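Long-range contacts in putative isochorismatase (Burkholderia xenovorans, PDB 3OQP), which is probably a hydrolase of the isochorismatase-like family with a catalytic triad, its substrate not established: residues F139-Y149 with A158-L169; L169-A177 with L192-S200. One frame throughout, in Å; residues are numbered along the deposited sequence. Where two conformers were deposited one is given.

Interaction 1: residues F139-Y149 with A158-L169; sequences FLHDATGSVPY and AEEIHRVFSVVL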
# COMPACT_ATOMS: atom_id res chain seq x y z
N PHE A 139 12.44 -5.51 1.52
CA PHE A 139 11.73 -5.17 2.79
C PHE A 139 12.18 -6.16 3.85
O PHE A 139 12.04 -7.39 3.64
CB PHE A 139 10.22 -5.27 2.57
CG PHE A 139 9.38 -5.05 3.79
CD1 PHE A 139 9.12 -3.78 4.26
CD2 PHE A 139 8.82 -6.12 4.46
CE1 PHE A 139 8.32 -3.64 5.36
CE2 PHE A 139 8.01 -5.89 5.59
CZ PHE A 139 7.81 -4.67 6.04
N LEU A 140 12.79 -5.64 4.92
CA LEU A 140 13.30 -6.47 5.98
C LEU A 140 12.20 -6.69 7.04
O LEU A 140 11.90 -5.78 7.84
CB LEU A 140 14.59 -5.88 6.57
CG LEU A 140 15.67 -5.64 5.52
CD1 LEU A 140 17.01 -5.25 6.16
CD2 LEU A 140 15.82 -6.79 4.49
N HIS A 141 11.60 -7.89 7.02
CA HIS A 141 10.36 -8.13 7.76
C HIS A 141 10.60 -8.08 9.29
O HIS A 141 9.65 -8.00 10.06
CB HIS A 141 9.67 -9.41 7.35
CG HIS A 141 10.48 -10.61 7.62
ND1 HIS A 141 10.71 -11.05 8.89
CD2 HIS A 141 11.13 -11.44 6.78
CE1 HIS A 141 11.40 -12.19 8.81
NE2 HIS A 141 11.71 -12.41 7.55
N ASP A 142 11.84 -8.21 9.71
CA ASP A 142 12.19 -8.25 11.14
C ASP A 142 12.84 -6.95 11.61
O ASP A 142 13.28 -6.86 12.77
CB ASP A 142 13.03 -9.50 11.40
CG ASP A 142 14.35 -9.49 10.66
OD1 ASP A 142 14.67 -8.53 9.99
OD2 ASP A 142 15.03 -10.55 10.75
N ALA A 143 12.88 -5.92 10.73
CA ALA A 143 13.42 -4.60 10.99
C ALA A 143 12.40 -3.52 10.69
O ALA A 143 12.76 -2.37 10.47
CB ALA A 143 14.70 -4.41 10.22
N THR A 144 11.15 -3.91 10.79
CA THR A 144 9.97 -3.11 10.48
C THR A 144 8.87 -3.43 11.51
O THR A 144 9.11 -4.20 12.43
CB THR A 144 9.51 -3.35 9.06
OG1 THR A 144 9.32 -4.75 8.84
CG2 THR A 144 10.57 -2.85 8.05
N GLY A 145 7.66 -2.92 11.37
CA GLY A 145 6.58 -3.31 12.25
C GLY A 145 5.34 -2.45 12.18
O GLY A 145 5.35 -1.36 11.55
N SER A 146 4.30 -2.95 12.86
CA SER A 146 2.96 -2.37 12.85
C SER A 146 2.41 -2.21 14.25
O SER A 146 3.03 -2.63 15.24
CB SER A 146 1.99 -3.23 12.01
OG SER A 146 2.37 -3.30 10.64
N VAL A 147 1.27 -1.54 14.29
CA VAL A 147 0.48 -1.28 15.50
C VAL A 147 -0.91 -1.85 15.16
O VAL A 147 -1.26 -1.97 14.01
CB VAL A 147 0.36 0.23 15.84
CG1 VAL A 147 1.77 0.83 15.94
CG2 VAL A 147 -0.50 1.01 14.85
N PRO A 148 -1.75 -2.17 16.17
CA PRO A 148 -3.14 -2.60 15.89
C PRO A 148 -4.01 -1.35 15.63
O PRO A 148 -3.74 -0.24 16.11
CB PRO A 148 -3.54 -3.32 17.17
CG PRO A 148 -2.82 -2.52 18.22
CD PRO A 148 -1.43 -2.27 17.60
N TYR A 149 -5.08 -1.55 14.87
CA TYR A 149 -6.02 -0.48 14.55
C TYR A 149 -7.46 -1.03 14.69
O TYR A 149 -7.76 -2.19 14.31
CB TYR A 149 -5.93 -0.06 13.08
CG TYR A 149 -4.73 0.76 12.66
CD1 TYR A 149 -4.11 1.64 13.48
CD2 TYR A 149 -4.37 0.78 11.33
CE1 TYR A 149 -3.07 2.45 13.03
CE2 TYR A 149 -3.32 1.60 10.85
CZ TYR A 149 -2.68 2.43 11.72
OH TYR A 149 -1.63 3.18 11.25
N ALA A 158 -1.78 -5.92 15.11
CA ALA A 158 -0.49 -5.59 14.55
C ALA A 158 0.09 -6.79 13.81
O ALA A 158 0.68 -6.62 12.74
CB ALA A 158 0.49 -5.07 15.62
N GLU A 159 -0.07 -8.02 14.35
CA GLU A 159 0.44 -9.18 13.68
C GLU A 159 -0.26 -9.37 12.33
O GLU A 159 0.37 -9.69 11.33
CB GLU A 159 0.29 -10.44 14.55
CG GLU A 159 0.95 -11.71 13.98
CD GLU A 159 0.18 -12.39 12.85
OE1 GLU A 159 -1.08 -12.27 12.75
OE2 GLU A 159 0.86 -13.14 12.09
N GLU A 160 -1.57 -9.21 12.30
CA GLU A 160 -2.32 -9.42 11.06
C GLU A 160 -1.88 -8.37 10.03
O GLU A 160 -1.66 -8.66 8.86
CB GLU A 160 -3.83 -9.31 11.25
CG GLU A 160 -4.51 -10.45 11.90
CD GLU A 160 -5.98 -10.19 12.15
OE1 GLU A 160 -6.34 -9.06 12.61
OE2 GLU A 160 -6.78 -11.13 11.93
N ILE A 161 -1.77 -7.12 10.46
CA ILE A 161 -1.37 -6.03 9.54
C ILE A 161 0.03 -6.33 8.97
O ILE A 161 0.25 -6.23 7.77
CB ILE A 161 -1.46 -4.65 10.18
CG1 ILE A 161 -2.91 -4.35 10.55
CG2 ILE A 161 -0.85 -3.57 9.24
CD1 ILE A 161 -3.13 -3.07 11.31
N HIS A 162 1.00 -6.59 9.83
CA HIS A 162 2.35 -6.81 9.41
C HIS A 162 2.50 -8.01 8.51
O HIS A 162 3.19 -7.96 7.50
CB HIS A 162 3.28 -6.90 10.62
CG HIS A 162 4.72 -7.07 10.28
ND1 HIS A 162 5.53 -6.03 9.87
CD2 HIS A 162 5.49 -8.17 10.33
CE1 HIS A 162 6.75 -6.50 9.70
NE2 HIS A 162 6.76 -7.79 9.97
N ARG A 163 1.82 -9.08 8.88
CA ARG A 163 1.82 -10.29 8.06
C ARG A 163 1.19 -10.07 6.68
O ARG A 163 1.76 -10.50 5.64
CB ARG A 163 1.18 -11.47 8.77
CG ARG A 163 1.07 -12.73 7.94
CD ARG A 163 0.76 -14.03 8.69
NE ARG A 163 -0.32 -13.80 9.64
CZ ARG A 163 -1.62 -13.80 9.36
NH1 ARG A 163 -2.06 -14.14 8.17
NH2 ARG A 163 -2.50 -13.48 10.30
N VAL A 164 -0.00 -9.54 6.66
CA VAL A 164 -0.68 -9.23 5.41
C VAL A 164 0.24 -8.42 4.51
O VAL A 164 0.40 -8.70 3.36
CB VAL A 164 -2.06 -8.59 5.62
CG1 VAL A 164 -2.49 -7.83 4.36
CG2 VAL A 164 -3.10 -9.66 6.00
N PHE A 165 0.79 -7.32 5.03
CA PHE A 165 1.64 -6.48 4.22
C PHE A 165 2.89 -7.22 3.78
O PHE A 165 3.30 -7.10 2.62
CB PHE A 165 1.94 -5.12 4.90
CG PHE A 165 0.92 -4.07 4.61
CD1 PHE A 165 -0.29 -4.06 5.26
CD2 PHE A 165 1.19 -3.10 3.64
CE1 PHE A 165 -1.23 -3.13 4.97
CE2 PHE A 165 0.25 -2.15 3.38
CZ PHE A 165 -0.95 -2.17 4.02
N SER A 166 3.49 -8.05 4.64
CA SER A 166 4.67 -8.79 4.26
C SER A 166 4.38 -9.75 3.10
O SER A 166 5.14 -9.83 2.17
CB SER A 166 5.19 -9.62 5.45
OG SER A 166 5.64 -8.77 6.50
N VAL A 167 3.24 -10.44 3.20
CA VAL A 167 2.85 -11.38 2.15
C VAL A 167 2.47 -10.70 0.81
O VAL A 167 2.90 -11.06 -0.26
CB VAL A 167 1.71 -12.30 2.69
CG1 VAL A 167 1.16 -13.14 1.59
CG2 VAL A 167 2.25 -13.16 3.90
N VAL A 168 1.75 -9.58 0.94
CA VAL A 168 1.41 -8.80 -0.25
C VAL A 168 2.66 -8.20 -0.88
O VAL A 168 2.84 -8.24 -2.09
CB VAL A 168 0.36 -7.74 0.07
CG1 VAL A 168 0.16 -6.74 -1.09
CG2 VAL A 168 -0.99 -8.38 0.39
N LEU A 169 3.55 -7.71 -0.06
CA LEU A 169 4.79 -7.14 -0.61
C LEU A 169 5.54 -8.22 -1.39
O LEU A 169 6.03 -8.00 -2.50
CB LEU A 169 5.66 -6.58 0.47
CG LEU A 169 5.18 -5.23 1.01
CD1 LEU A 169 6.01 -4.94 2.27
CD2 LEU A 169 5.28 -4.07 0.03

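Interaction 2: residues L169-A177 with L192-S200; sequences LQSRFAAVA and LARGNIYAS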
# COMPACT_ATOMS: atom_id res chain seq x y z
N LEU A 169 3.55 -7.71 -0.06
CA LEU A 169 4.79 -7.14 -0.61
C LEU A 169 5.54 -8.22 -1.39
O LEU A 169 6.03 -8.00 -2.50
CB LEU A 169 5.66 -6.58 0.47
CG LEU A 169 5.18 -5.23 1.01
CD1 LEU A 169 6.01 -4.94 2.27
CD2 LEU A 169 5.28 -4.07 0.03
N GLN A 170 5.70 -9.39 -0.78
CA GLN A 170 6.42 -10.51 -1.43
C GLN A 170 5.79 -10.92 -2.74
O GLN A 170 6.49 -11.37 -3.66
CB GLN A 170 6.62 -11.66 -0.47
CG GLN A 170 7.36 -12.83 -1.04
CD GLN A 170 8.82 -12.57 -1.34
OE1 GLN A 170 9.34 -11.55 -0.96
NE2 GLN A 170 9.48 -13.48 -2.03
N SER A 171 4.48 -10.78 -2.85
CA SER A 171 3.76 -11.21 -4.06
C SER A 171 4.03 -10.33 -5.26
O SER A 171 3.74 -10.79 -6.39
CB SER A 171 2.25 -11.25 -3.87
OG SER A 171 1.72 -9.91 -3.78
N ARG A 172 4.50 -9.10 -5.09
CA ARG A 172 4.56 -8.19 -6.20
C ARG A 172 5.54 -7.03 -6.05
O ARG A 172 6.09 -6.60 -7.06
CB ARG A 172 3.14 -7.64 -6.42
CG ARG A 172 3.03 -6.56 -7.50
CD ARG A 172 3.34 -7.19 -8.88
NE ARG A 172 3.38 -6.22 -9.99
CZ ARG A 172 4.42 -5.45 -10.31
NH1 ARG A 172 5.53 -5.40 -9.57
NH2 ARG A 172 4.36 -4.66 -11.38
N PHE A 173 5.69 -6.47 -4.84
CA PHE A 173 6.33 -5.20 -4.71
C PHE A 173 7.79 -5.22 -4.25
O PHE A 173 8.54 -4.30 -4.56
CB PHE A 173 5.54 -4.30 -3.74
CG PHE A 173 4.14 -4.01 -4.21
CD1 PHE A 173 3.93 -2.98 -5.06
CD2 PHE A 173 3.05 -4.83 -3.90
CE1 PHE A 173 2.66 -2.71 -5.56
CE2 PHE A 173 1.80 -4.56 -4.37
CZ PHE A 173 1.61 -3.50 -5.21
N ALA A 174 8.21 -6.22 -3.51
CA ALA A 174 9.51 -6.21 -2.86
C ALA A 174 9.98 -7.62 -2.64
O ALA A 174 9.16 -8.58 -2.60
CB ALA A 174 9.42 -5.49 -1.49
N ALA A 175 11.29 -7.79 -2.50
CA ALA A 175 11.85 -9.00 -1.93
C ALA A 175 11.85 -8.84 -0.43
O ALA A 175 12.55 -7.97 0.11
CB ALA A 175 13.27 -9.23 -2.41
N VAL A 176 11.05 -9.71 0.20
CA VAL A 176 10.86 -9.72 1.66
C VAL A 176 11.83 -10.70 2.27
O VAL A 176 11.89 -11.87 1.83
CB VAL A 176 9.43 -10.04 2.03
CG1 VAL A 176 9.23 -10.15 3.58
CG2 VAL A 176 8.43 -9.04 1.40
N ALA A 177 12.65 -10.29 3.23
CA ALA A 177 13.70 -11.15 3.78
C ALA A 177 14.03 -10.77 5.16
O ALA A 177 13.70 -9.66 5.62
CB ALA A 177 14.96 -11.11 2.89
N LEU A 192 17.91 -10.55 -3.68
CA LEU A 192 17.02 -11.36 -2.89
C LEU A 192 15.85 -11.78 -3.78
O LEU A 192 15.52 -11.10 -4.74
CB LEU A 192 16.54 -10.54 -1.66
CG LEU A 192 17.59 -10.35 -0.56
CD1 LEU A 192 17.10 -9.34 0.41
CD2 LEU A 192 17.94 -11.68 0.16
N ALA A 193 15.21 -12.89 -3.43
CA ALA A 193 14.13 -13.47 -4.21
C ALA A 193 12.80 -12.73 -4.08
O ALA A 193 12.38 -12.43 -2.97
CB ALA A 193 13.93 -14.93 -3.77
N ARG A 194 12.16 -12.48 -5.22
CA ARG A 194 10.84 -11.86 -5.31
C ARG A 194 9.81 -12.89 -5.72
O ARG A 194 10.08 -13.74 -6.61
CB ARG A 194 10.85 -10.71 -6.32
CG ARG A 194 11.65 -9.58 -5.79
CD ARG A 194 11.91 -8.39 -6.75
NE ARG A 194 12.63 -7.34 -5.99
CZ ARG A 194 13.92 -7.43 -5.69
NH1 ARG A 194 14.68 -8.47 -6.05
NH2 ARG A 194 14.48 -6.52 -4.94
N GLY A 195 8.62 -12.84 -5.13
CA GLY A 195 7.53 -13.67 -5.52
C GLY A 195 6.72 -13.06 -6.65
O GLY A 195 7.07 -12.01 -7.23
N ASN A 196 5.57 -13.65 -6.92
CA ASN A 196 4.69 -13.14 -7.95
C ASN A 196 3.26 -13.53 -7.63
O ASN A 196 3.00 -14.39 -6.80
CB ASN A 196 5.12 -13.56 -9.36
CG ASN A 196 4.98 -15.04 -9.59
OD1 ASN A 196 3.90 -15.50 -9.95
ND2 ASN A 196 6.06 -15.78 -9.36
N ILE A 197 2.31 -12.82 -8.21
CA ILE A 197 0.91 -12.95 -7.81
C ILE A 197 0.33 -14.28 -8.16
O ILE A 197 -0.37 -14.88 -7.34
CB ILE A 197 0.11 -11.79 -8.49
CG1 ILE A 197 0.44 -10.48 -7.78
CG2 ILE A 197 -1.41 -11.99 -8.40
CD1 ILE A 197 -0.13 -9.18 -8.42
N TYR A 198 0.64 -14.76 -9.37
CA TYR A 198 0.12 -16.07 -9.78
C TYR A 198 0.66 -17.18 -8.86
O TYR A 198 -0.16 -17.94 -8.34
CB TYR A 198 0.33 -16.30 -11.27
CG TYR A 198 -0.30 -17.57 -11.87
CD1 TYR A 198 -1.66 -17.67 -12.03
CD2 TYR A 198 0.48 -18.70 -12.24
CE1 TYR A 198 -2.25 -18.84 -12.58
CE2 TYR A 198 -0.09 -19.84 -12.80
CZ TYR A 198 -1.45 -19.89 -12.94
OH TYR A 198 -2.05 -20.96 -13.47
N ALA A 199 1.97 -17.25 -8.62
CA ALA A 199 2.52 -18.29 -7.73
C ALA A 199 1.92 -18.16 -6.36
O ALA A 199 1.61 -19.10 -5.69
CB ALA A 199 4.03 -18.15 -7.64
N SER A 200 1.76 -16.92 -5.87
CA SER A 200 1.28 -16.73 -4.53
C SER A 200 -0.15 -17.18 -4.38
O SER A 200 -0.54 -17.79 -3.36
CB SER A 200 1.36 -15.25 -4.12
OG SER A 200 2.70 -14.80 -3.96
O HOH W 1 10.87 -4.79 -6.15
O HOH W 2 13.27 -12.69 -0.43

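Interaction 1: residues F139-Y149 with A158-L169
Ala158, in the first turn of the helix, presses its methyl against the backbone at Ser146-Pro148: CB stands 3.5 Å from Ser146 O, and the ring of Pro148 leans on the same methyl through CD. One turn on, Ile161 uses its two branches separately. CG2 meets Ser146 OG, whereas CD1 reaches past it to Val147 O at 3.5 Å and to Tyr149 CD2 at 4.0 Å. No partner is modelled for Val147 O, which is therefore a carbonyl buried against hydrocarbon. The hydroxyls of Ser146 and Tyr149 both turn to His120, bonding to its two ring nitrogens.

His162 carries the polar link. With CG anti to the backbone N (chi1 -178°), its imidazole reaches out to the turn at 141-143 and the short strand after it, and NE2 donates to His141 O at 2.9 Å. The acceptor lies near the ring plane and the donor on a carbonyl lone pair, but the N-H...O angle of 132° is well short of straight. Thr144 OG1 sits at the imidazole edge, 3.2 Å from CE1, while itself bonding to Leu140 O. Since ND1 is bonded to Thr119 OG1, both nitrogens are engaged and the ring's rotation is fixed.

Ser166 OG donates back to His162 O and lies at the edge of the Phe139 ring, 3.8 Å from CE2. Leu169 then completes the row with a CH-pi contact: CD1 stands 3.7 Å from the Phe139 ring centroid and 11° off its normal.

The contact lies within the beta-alpha-beta crossover joining parallel neighbours 136-140 and 175-177, helix 158-173 packing on their sheet. Ile127 of helix 124-132 touches Phe139 and Leu169, and Arg163 and Glu160 form reciprocal salt bridges with Glu160 and Arg163 of the second subunit.

Interaction 2: residues L169-A177 with L192-S200
Ala193 O is gripped by Gln170 NE2 at 3.2 Å and by a water that donates to it and also to Val176 O. The hydrogen bond from the amide is nearly straight (163°), but it descends on the carbonyl from above its plane instead of along a lone pair. A bend at chi2 (68°) folds the Gln170 chain over, and the amide oxygen, OE1, accepts from Val176 N at 2.8 Å. Bonds at both the oxygen and the nitrogen of the amide thus set its rotation. The Gln170 backbone adds a weak bond, Gly195 N to Gln170 O at 3.0 Å.

Along the strand, the Ala175 methyl lies over the centre of one face of the Arg194 guanidinium, 3.8 Å above its plane. Arg194 is anchored from outside by NH2 to Val137 O, and its NE reaches Phe173 O through a second water. Leu192 packs on the methyls of the same strand, CB against Ala175 CB at 3.6 Å and CD1 against Ala177 CB at 3.7 Å.

At the start of helix 197-208, Asn196 is the N-cap, its OD1 accepting from Ala199 N, and its CA makes a CH...O contact with Ser171 O at 3.0 Å. Ile197 CD1 lies against Arg172 CD, and Ser200 OG, bonded to Asn196 O and to Asn151 of the second subunit, rests 3.6 Å from Ser171 CB.

Just two direct hydrogen bonds, one weak, cross between the segments, beside two bridging waters and apolar packing. This is consistent with a segment that crosses strand 175-177 in extended form, then starts a helix against the end of helix 158-173, without joining the sheet.

Interactions 1 and 2 follow one another along helix 158-173, with centres about 14 Å apart. The side chain of their shared Leu169 is about 4 Å from a bound tetraethylene glycol, probably from the crystallisation liquor. The sheet joins them directly: Phe139 N lies 2.8 Å from Ala175 O and Phe139 O 3.0 Å from Ala177 N, probable hydrogen bonds between neighbouring parallel strands. Interaction 1 faces Thr119 and His120, close in sequence to Cys122, which is oxidised to 3-sulfinoalanine here and is probably the nucleophile, as in cysteine hydrolases of this family. In interaction 2, Arg172 and Phe173 pack on Asn121 of the second subunit, next in sequence to that subunit's probable nucleophile.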